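Local coordinates for cellulase (Bacteroides salanitronis, PDB 6WQY), which probably hydrolyses internal beta-1,4-glucosidic bonds of cellulose and related plant polysaccharides through its family 5 glycoside hydrolase (GH5_4) catalytic domain, at residues Tyr128-Lys133 against Ser143-Gln148; Lys163-Val168 against Gln215-Gly220; Thr226-Thr231 against Thr288-Lys293. All coordinates share one frame; numbering follows the deposited sequence.

Contact 1: residues Tyr128-Lys133 against Ser143-Gln148; sequences YWLDIK and SAVKAQ
Trp129 lays its indole against the side-chain amide of Gln148, the two reaching toward each other tip to tip with their planes 12° apart. Gln148 CD sits 3.3 Å from Trp129 CD2, and NE2 lies over the ring centre. Further back along the same side chain, Gln148 CG makes a CH-pi contact, 3.7 Å from the centroid of the Trp129 six-membered ring. Trp129 CG stands between the backbone N and the carbonyl carbon (chi1 66°), and from there the ring reaches Gln148; NE1 is hydrogen-bonded to Asp122. An alanine at Trp129 would probably leave the Gln148 amide without its flat partner and Asp122 without the indole N-H. Trp129 O lies 3.4 Å from CG2 of Val145. Next, Leu130, centre of an inverse gamma turn, crosses Val145 at about a right angle, CD1 to CG1 3.6 Å, and both also touch Trp199 on helix 191-209. Asp131 has its backbone N near Val145 CG2, while its OD1 bonds Ser126 and the backbone N of Asp134; a magnesium ion lies about 4 Å from its side chain. The loop after strand 114-118 meets helix 139-159 in a beta-alpha connection of a TIM barrel, Asp131 N-capping helix 132-135.

Contact 2: residues Lys163-Val168 against Gln215-Gly220; sequences KGNFLV and QTRYLG
With CG anti to the backbone N (chi1 -172°), Arg217 runs out straight until the bend at chi3 (-53°) turns NE off the extended chain, and from there the guanidinium meets three backbone carbonyls of 163-168 near its plane, at the edge. Arg217 NH1 donates to Leu167 O at 3.0 Å, nearly straight (165°). Arg217 NH1 also reaches Gly164 O, 2.9 Å away, from above that carbonyl's plane; Leu167 N meets the same oxygen from the opposite face, closing a type I turn. Arg217 NH2 donates to Lys163 O at 2.8 Å, where NH1 adds a weak bond. The guanidinium thus ties together carbonyls in and just before the turn, and Arg217 NE donates to OD1 of Asn214. Asn165 works in the other direction: its ND2 donates to Thr216 O at 3.2 Å, while a water links its OD1 to Thr216 OG1. A second water receives the N-H of Tyr218 and donates to the carbonyls of Asn165 and Leu167. Where the strands start, Val168 CA approaches Tyr218 O at 3.4 Å in a CA-H...O contact. Strands 167-170 and 219-222 begin here side by side; beyond 167-170 lies strand 114-118, and helix 191-209 covers Leu219.

Contact 3: residues Thr226-Thr231 against Thr288-Lys293; sequences TNIDLT and TGQFAK
Ile228 and Gln290 carry the tightly packed side of this contact, Asp229 and Lys293 the polar side. On the buried side, Ile228 directs its CB toward the opposing helix. Its CG2 methyl rests 3.7 Å from Gln290 O. Ile228 CD1 comes to the edge of the Phe291 ring, 4.1 Å from Phe291 CD1 and near the ring plane, the two side chains crossing at about a right angle. Val250 of strand 246-251 and Met294 also cover Ile228, and Phe291 is packed edge-to-face against Phe252.

Toward the partly exposed side, the apolar touching gives way to polar bonds around one carboxylate. They belong to the conformer of Asp229 described; a second is modelled, so they may be only partly populated. Lys293, extended beyond CG, brings NZ to Asp229 OD1 at 2.6 Å in a salt bridge that uses the syn lone pair of that oxygen. Asp229 OD2 accepts from Gln290 NE2, 2.9 Å away and above the carboxylate plane, with an N-H...O angle of 158°. The bend at chi2 (-58°) brings Gln290 CD round toward Asp229; the amide, turned about its last bond, then points NE2 at Asp229, while Gln290 OE1 accepts from Lys293 NZ at 2.8 Å, in its carbonyl plane and on a lone pair. Aspartate, amide and ammonium thereby close a ring of three bonds, which would limit the turning of the Gln290 amide and, in this conformer, of the carboxylate. The positive charge would probably favour the ionised carboxylate. A water donates to Asp229 OD2 and, over a longer reach, to Gln290 OE1.

Asn227 N-caps helix 228-234, OD1 accepting from Leu230 N at 2.9 Å. That helix, after strand 219-222, and helix 284-299, after strand 246-251, meet here in the outer layer of the TIM barrel.

All three contacts belong to one closed, eight-stranded parallel TIM barrel and follow one another along the chain, each closing before the next opens. Their centres lie 24 to 27 Å apart, and none touches another; the nearest atoms of contacts 2 and 3 are about 9 Å apart. Contact 2 is at the barrel wall itself, where strands 167-170 and 219-222 begin. Contact 1 joins a loop to helix 139-159, which leads into strand 167-170, and contact 3 joins helix 228-234, following strand 219-222, to helix 284-299. Chain continuity thus ties contact 2 to both others, and together they sample the wall, a loop and the outer helices of the catalytic domain.

Contact 1: residues Tyr128-Lys133 against Ser143-Gln148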
# COMPACT_ATOMS: atom_id res chain seq x y z
N TYR A 128 14.04 -4.12 12.91
CA TYR A 128 14.18 -5.55 12.68
C TYR A 128 15.22 -5.79 11.58
O TYR A 128 16.10 -4.95 11.36
CB TYR A 128 12.82 -6.18 12.35
CG TYR A 128 11.74 -5.85 13.37
CD1 TYR A 128 11.80 -6.37 14.66
CD2 TYR A 128 10.67 -5.04 13.04
CE1 TYR A 128 10.81 -6.07 15.59
CE2 TYR A 128 9.68 -4.75 13.96
CZ TYR A 128 9.76 -5.26 15.22
OH TYR A 128 8.78 -4.96 16.14
N TRP A 129 15.14 -6.92 10.87
CA TRP A 129 16.22 -7.27 9.94
C TRP A 129 16.33 -6.27 8.79
O TRP A 129 17.43 -6.06 8.26
CB TRP A 129 16.03 -8.69 9.37
CG TRP A 129 14.82 -8.86 8.49
CD1 TRP A 129 13.57 -9.24 8.88
CD2 TRP A 129 14.75 -8.66 7.06
NE1 TRP A 129 12.73 -9.29 7.80
CE2 TRP A 129 13.42 -8.95 6.67
CE3 TRP A 129 15.67 -8.29 6.08
CZ2 TRP A 129 13.00 -8.86 5.35
CZ3 TRP A 129 15.26 -8.21 4.77
CH2 TRP A 129 13.92 -8.49 4.41
N LEU A 130 15.22 -5.70 8.35
CA LEU A 130 15.19 -4.81 7.19
C LEU A 130 15.55 -3.43 7.73
O LEU A 130 14.68 -2.66 8.13
CB LEU A 130 13.80 -4.91 6.57
CG LEU A 130 13.53 -4.19 5.27
CD1 LEU A 130 14.53 -4.49 4.18
CD2 LEU A 130 12.12 -4.55 4.82
N ASP A 131 16.86 -3.14 7.76
CA ASP A 131 17.46 -2.09 8.60
C ASP A 131 18.25 -1.09 7.76
O ASP A 131 19.45 -1.25 7.54
CB ASP A 131 18.36 -2.80 9.63
CG ASP A 131 19.12 -1.86 10.53
OD1 ASP A 131 18.92 -0.63 10.51
OD2 ASP A 131 20.01 -2.38 11.27
N ILE A 132 17.56 -0.04 7.30
CA ILE A 132 18.18 0.96 6.42
C ILE A 132 19.25 1.76 7.15
O ILE A 132 20.25 2.16 6.54
CB ILE A 132 17.09 1.86 5.81
CG1 ILE A 132 17.66 2.80 4.74
CG2 ILE A 132 16.39 2.69 6.89
CD1 ILE A 132 18.02 2.12 3.44
N LYS A 133 19.06 2.03 8.44
CA LYS A 133 20.01 2.88 9.14
C LYS A 133 21.40 2.27 9.12
O LYS A 133 22.38 2.92 8.75
CB LYS A 133 19.55 3.12 10.58
CG LYS A 133 20.40 4.20 11.26
CD LYS A 133 19.90 4.59 12.66
CE LYS A 133 20.06 3.44 13.65
NZ LYS A 133 19.56 3.79 15.02
N SER A 143 24.65 -6.07 2.69
CA SER A 143 24.68 -7.34 1.97
C SER A 143 23.71 -8.35 2.59
O SER A 143 23.04 -9.08 1.85
CB SER A 143 26.10 -7.90 1.97
OG SER A 143 26.94 -7.12 1.14
N ALA A 144 23.65 -8.42 3.92
CA ALA A 144 22.74 -9.36 4.58
C ALA A 144 21.28 -9.00 4.33
O ALA A 144 20.45 -9.90 4.16
CB ALA A 144 23.04 -9.40 6.08
N VAL A 145 20.94 -7.71 4.36
CA VAL A 145 19.58 -7.30 4.07
C VAL A 145 19.20 -7.70 2.65
O VAL A 145 18.13 -8.25 2.41
CB VAL A 145 19.39 -5.79 4.28
CG1 VAL A 145 18.00 -5.37 3.83
CG2 VAL A 145 19.60 -5.42 5.74
N LYS A 146 20.09 -7.41 1.70
CA LYS A 146 19.82 -7.76 0.32
C LYS A 146 19.69 -9.27 0.14
O LYS A 146 18.82 -9.74 -0.61
CB LYS A 146 20.92 -7.21 -0.59
CG LYS A 146 20.90 -5.69 -0.72
CD LYS A 146 22.09 -5.22 -1.53
CE LYS A 146 22.09 -3.72 -1.72
NZ LYS A 146 23.30 -3.26 -2.48
N ALA A 147 20.53 -10.05 0.82
CA ALA A 147 20.45 -11.50 0.69
C ALA A 147 19.10 -12.01 1.19
O ALA A 147 18.49 -12.89 0.58
CB ALA A 147 21.58 -12.16 1.47
N GLN A 148 18.63 -11.47 2.32
CA GLN A 148 17.34 -11.89 2.86
C GLN A 148 16.19 -11.44 1.95
O GLN A 148 15.26 -12.21 1.70
CB GLN A 148 17.18 -11.36 4.29
CG GLN A 148 15.87 -11.80 4.90
CD GLN A 148 15.83 -11.71 6.41
OE1 GLN A 148 16.81 -11.40 7.06
NE2 GLN A 148 14.67 -12.02 6.97

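Contact 2: residues Lys163-Val168 against Gln215-Gly220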
# COMPACT_ATOMS: atom_id res chain seq x y z
N LYS A 163 0.21 -17.62 -10.87
CA LYS A 163 -0.83 -16.61 -10.82
C LYS A 163 -0.64 -15.57 -11.92
O LYS A 163 0.49 -15.16 -12.21
CB LYS A 163 -0.84 -15.91 -9.46
CG LYS A 163 -1.08 -16.84 -8.29
CD LYS A 163 -2.39 -17.61 -8.41
CE LYS A 163 -2.71 -18.31 -7.10
NZ LYS A 163 -3.97 -19.10 -7.18
N GLY A 164 -1.75 -15.15 -12.51
CA GLY A 164 -1.73 -14.11 -13.51
C GLY A 164 -1.55 -12.72 -12.91
O GLY A 164 -1.27 -12.53 -11.73
N ASN A 165 -1.75 -11.73 -13.78
CA ASN A 165 -1.42 -10.35 -13.43
C ASN A 165 -2.48 -9.67 -12.57
O ASN A 165 -2.31 -8.48 -12.27
CB ASN A 165 -1.07 -9.54 -14.68
CG ASN A 165 0.38 -9.72 -15.10
OD1 ASN A 165 1.16 -10.42 -14.44
ND2 ASN A 165 0.77 -9.06 -16.19
N PHE A 166 -3.49 -10.39 -12.07
CA PHE A 166 -4.27 -9.84 -10.97
C PHE A 166 -3.39 -9.61 -9.75
O PHE A 166 -3.73 -8.78 -8.89
CB PHE A 166 -5.46 -10.75 -10.59
CG PHE A 166 -5.11 -11.90 -9.68
CD1 PHE A 166 -4.62 -13.09 -10.18
CD2 PHE A 166 -5.26 -11.78 -8.30
CE1 PHE A 166 -4.28 -14.13 -9.35
CE2 PHE A 166 -4.91 -12.81 -7.46
CZ PHE A 166 -4.41 -14.00 -7.99
N LEU A 167 -2.29 -10.37 -9.63
CA LEU A 167 -1.45 -10.36 -8.43
C LEU A 167 -0.21 -9.52 -8.67
O LEU A 167 0.55 -9.75 -9.62
CB LEU A 167 -1.07 -11.79 -8.06
CG LEU A 167 -0.17 -11.93 -6.83
CD1 LEU A 167 -0.81 -11.37 -5.56
CD2 LEU A 167 0.19 -13.41 -6.64
N VAL A 168 -0.03 -8.55 -7.78
CA VAL A 168 1.09 -7.61 -7.76
C VAL A 168 1.96 -7.90 -6.54
O VAL A 168 1.43 -8.20 -5.46
CB VAL A 168 0.53 -6.17 -7.65
CG1 VAL A 168 1.63 -5.13 -7.46
CG2 VAL A 168 -0.34 -5.83 -8.85
N GLN A 215 8.05 -12.81 -14.96
CA GLN A 215 8.82 -11.92 -15.82
C GLN A 215 8.04 -10.69 -16.23
O GLN A 215 8.63 -9.65 -16.54
CB GLN A 215 9.24 -12.66 -17.10
CG GLN A 215 10.17 -13.80 -16.85
CD GLN A 215 11.17 -14.00 -17.98
OE1 GLN A 215 10.90 -13.66 -19.13
NE2 GLN A 215 12.33 -14.55 -17.65
N THR A 216 6.71 -10.79 -16.26
CA THR A 216 5.86 -9.72 -16.78
C THR A 216 4.84 -9.23 -15.75
O THR A 216 3.92 -8.48 -16.11
CB THR A 216 5.15 -10.16 -18.07
OG1 THR A 216 4.53 -11.43 -17.88
CG2 THR A 216 6.14 -10.26 -19.22
N ARG A 217 4.97 -9.64 -14.50
CA ARG A 217 4.07 -9.22 -13.43
C ARG A 217 4.29 -7.75 -13.09
O ARG A 217 5.42 -7.25 -13.13
CB ARG A 217 4.36 -10.06 -12.18
CG ARG A 217 3.37 -9.87 -11.05
CD ARG A 217 3.61 -10.79 -9.87
NE ARG A 217 3.69 -12.19 -10.25
CZ ARG A 217 2.67 -12.93 -10.65
NH1 ARG A 217 1.44 -12.42 -10.70
NH2 ARG A 217 2.87 -14.19 -11.02
N TYR A 218 3.20 -7.03 -12.75
CA TYR A 218 3.34 -5.67 -12.24
C TYR A 218 3.87 -5.72 -10.81
O TYR A 218 3.43 -6.53 -9.98
CB TYR A 218 2.00 -4.93 -12.26
CG TYR A 218 1.45 -4.68 -13.64
CD1 TYR A 218 0.80 -5.68 -14.34
CD2 TYR A 218 1.58 -3.44 -14.26
CE1 TYR A 218 0.30 -5.46 -15.61
CE2 TYR A 218 1.10 -3.21 -15.54
CZ TYR A 218 0.44 -4.22 -16.20
OH TYR A 218 -0.06 -4.03 -17.47
N LEU A 219 4.84 -4.85 -10.53
CA LEU A 219 5.48 -4.77 -9.23
C LEU A 219 5.39 -3.35 -8.70
O LEU A 219 5.45 -2.38 -9.47
CB LEU A 219 6.96 -5.17 -9.32
CG LEU A 219 7.26 -6.46 -10.06
CD1 LEU A 219 8.77 -6.68 -10.12
CD2 LEU A 219 6.57 -7.66 -9.44
N GLY A 220 5.28 -3.22 -7.38
CA GLY A 220 5.30 -1.93 -6.70
C GLY A 220 6.63 -1.73 -5.98
O GLY A 220 7.14 -2.65 -5.36
O HOH W 1 0.50 -7.99 -11.83
O HOH W 2 2.73 -11.95 -15.96

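Contact 3: residues Thr226-Thr231 against Thr288-Lys293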
# COMPACT_ATOMS: atom_id res chain seq x y z
N THR A 226 7.54 6.15 2.15
CA THR A 226 6.37 6.34 1.28
C THR A 226 5.92 7.80 1.23
O THR A 226 4.74 8.09 1.00
CB THR A 226 5.22 5.39 1.58
OG1 THR A 226 4.73 5.54 2.92
CG2 THR A 226 5.62 3.95 1.36
N ASN A 227 6.85 8.73 1.38
CA ASN A 227 6.53 10.15 1.40
C ASN A 227 6.62 10.73 -0.00
O ASN A 227 7.61 10.53 -0.70
CB ASN A 227 7.53 10.86 2.31
CG ASN A 227 7.31 12.35 2.34
OD1 ASN A 227 7.95 13.11 1.60
ND2 ASN A 227 6.38 12.79 3.16
N ILE A 228 5.58 11.45 -0.43
CA ILE A 228 5.57 11.96 -1.80
C ILE A 228 6.80 12.82 -2.10
O ILE A 228 7.45 12.65 -3.15
CB ILE A 228 4.25 12.68 -2.13
CG1 ILE A 228 3.14 11.65 -2.34
CG2 ILE A 228 4.41 13.58 -3.35
CD1 ILE A 228 1.76 12.22 -2.50
N ASP A 229 7.14 13.76 -1.22
CA ASP A 229 8.25 14.65 -1.53
C ASP A 229 9.57 13.89 -1.61
O ASP A 229 10.38 14.11 -2.52
CB ASP A 229 8.32 15.79 -0.51
CG ASP A 229 7.27 16.82 -0.76
OD1 ASP A 229 7.35 17.51 -1.80
OD2 ASP A 229 6.32 16.90 0.05
N LEU A 230 9.83 13.02 -0.64
CA LEU A 230 11.09 12.28 -0.67
C LEU A 230 11.16 11.31 -1.84
O LEU A 230 12.26 10.97 -2.31
CB LEU A 230 11.35 11.56 0.64
CG LEU A 230 11.49 12.48 1.86
CD1 LEU A 230 11.79 11.65 3.10
CD2 LEU A 230 12.59 13.51 1.66
N THR A 231 10.00 10.84 -2.30
CA THR A 231 9.94 9.95 -3.46
C THR A 231 10.23 10.73 -4.74
O THR A 231 11.13 10.37 -5.51
CB THR A 231 8.56 9.28 -3.52
OG1 THR A 231 8.37 8.50 -2.33
CG2 THR A 231 8.43 8.34 -4.72
N THR A 288 -4.11 18.49 -4.02
CA THR A 288 -3.78 18.67 -5.44
C THR A 288 -2.31 19.03 -5.63
O THR A 288 -1.69 18.59 -6.61
CB THR A 288 -4.69 19.70 -6.09
OG1 THR A 288 -4.60 20.93 -5.38
CG2 THR A 288 -6.13 19.23 -6.09
N GLY A 289 -1.73 19.80 -4.71
CA GLY A 289 -0.33 20.14 -4.84
C GLY A 289 0.58 18.93 -4.75
O GLY A 289 1.55 18.80 -5.50
N GLN A 290 0.31 18.05 -3.79
CA GLN A 290 1.12 16.85 -3.64
C GLN A 290 0.89 15.89 -4.80
O GLN A 290 1.85 15.30 -5.31
CB GLN A 290 0.81 16.18 -2.30
CG GLN A 290 1.24 17.00 -1.10
CD GLN A 290 2.72 17.31 -1.14
OE1 GLN A 290 3.13 18.37 -1.61
NE2 GLN A 290 3.53 16.37 -0.65
N PHE A 291 -0.36 15.69 -5.20
CA PHE A 291 -0.60 14.77 -6.31
C PHE A 291 -0.04 15.33 -7.62
O PHE A 291 0.38 14.55 -8.49
CB PHE A 291 -2.09 14.42 -6.43
CG PHE A 291 -2.64 13.59 -5.29
CD1 PHE A 291 -1.88 13.23 -4.20
CD2 PHE A 291 -3.96 13.18 -5.34
CE1 PHE A 291 -2.43 12.48 -3.17
CE2 PHE A 291 -4.52 12.45 -4.31
CZ PHE A 291 -3.76 12.10 -3.23
N ALA A 292 0.00 16.67 -7.76
CA ALA A 292 0.61 17.27 -8.94
C ALA A 292 2.09 16.93 -9.04
O ALA A 292 2.62 16.79 -10.15
CB ALA A 292 0.41 18.79 -8.92
N LYS A 293 2.78 16.80 -7.90
CA LYS A 293 4.19 16.41 -7.95
C LYS A 293 4.33 15.00 -8.51
O LYS A 293 5.22 14.73 -9.33
CB LYS A 293 4.81 16.49 -6.55
CG LYS A 293 4.85 17.89 -5.97
CD LYS A 293 5.33 17.92 -4.53
CE LYS A 293 5.34 19.33 -3.98
NZ LYS A 293 5.60 19.36 -2.51
O HOH W 3 5.23 19.37 0.70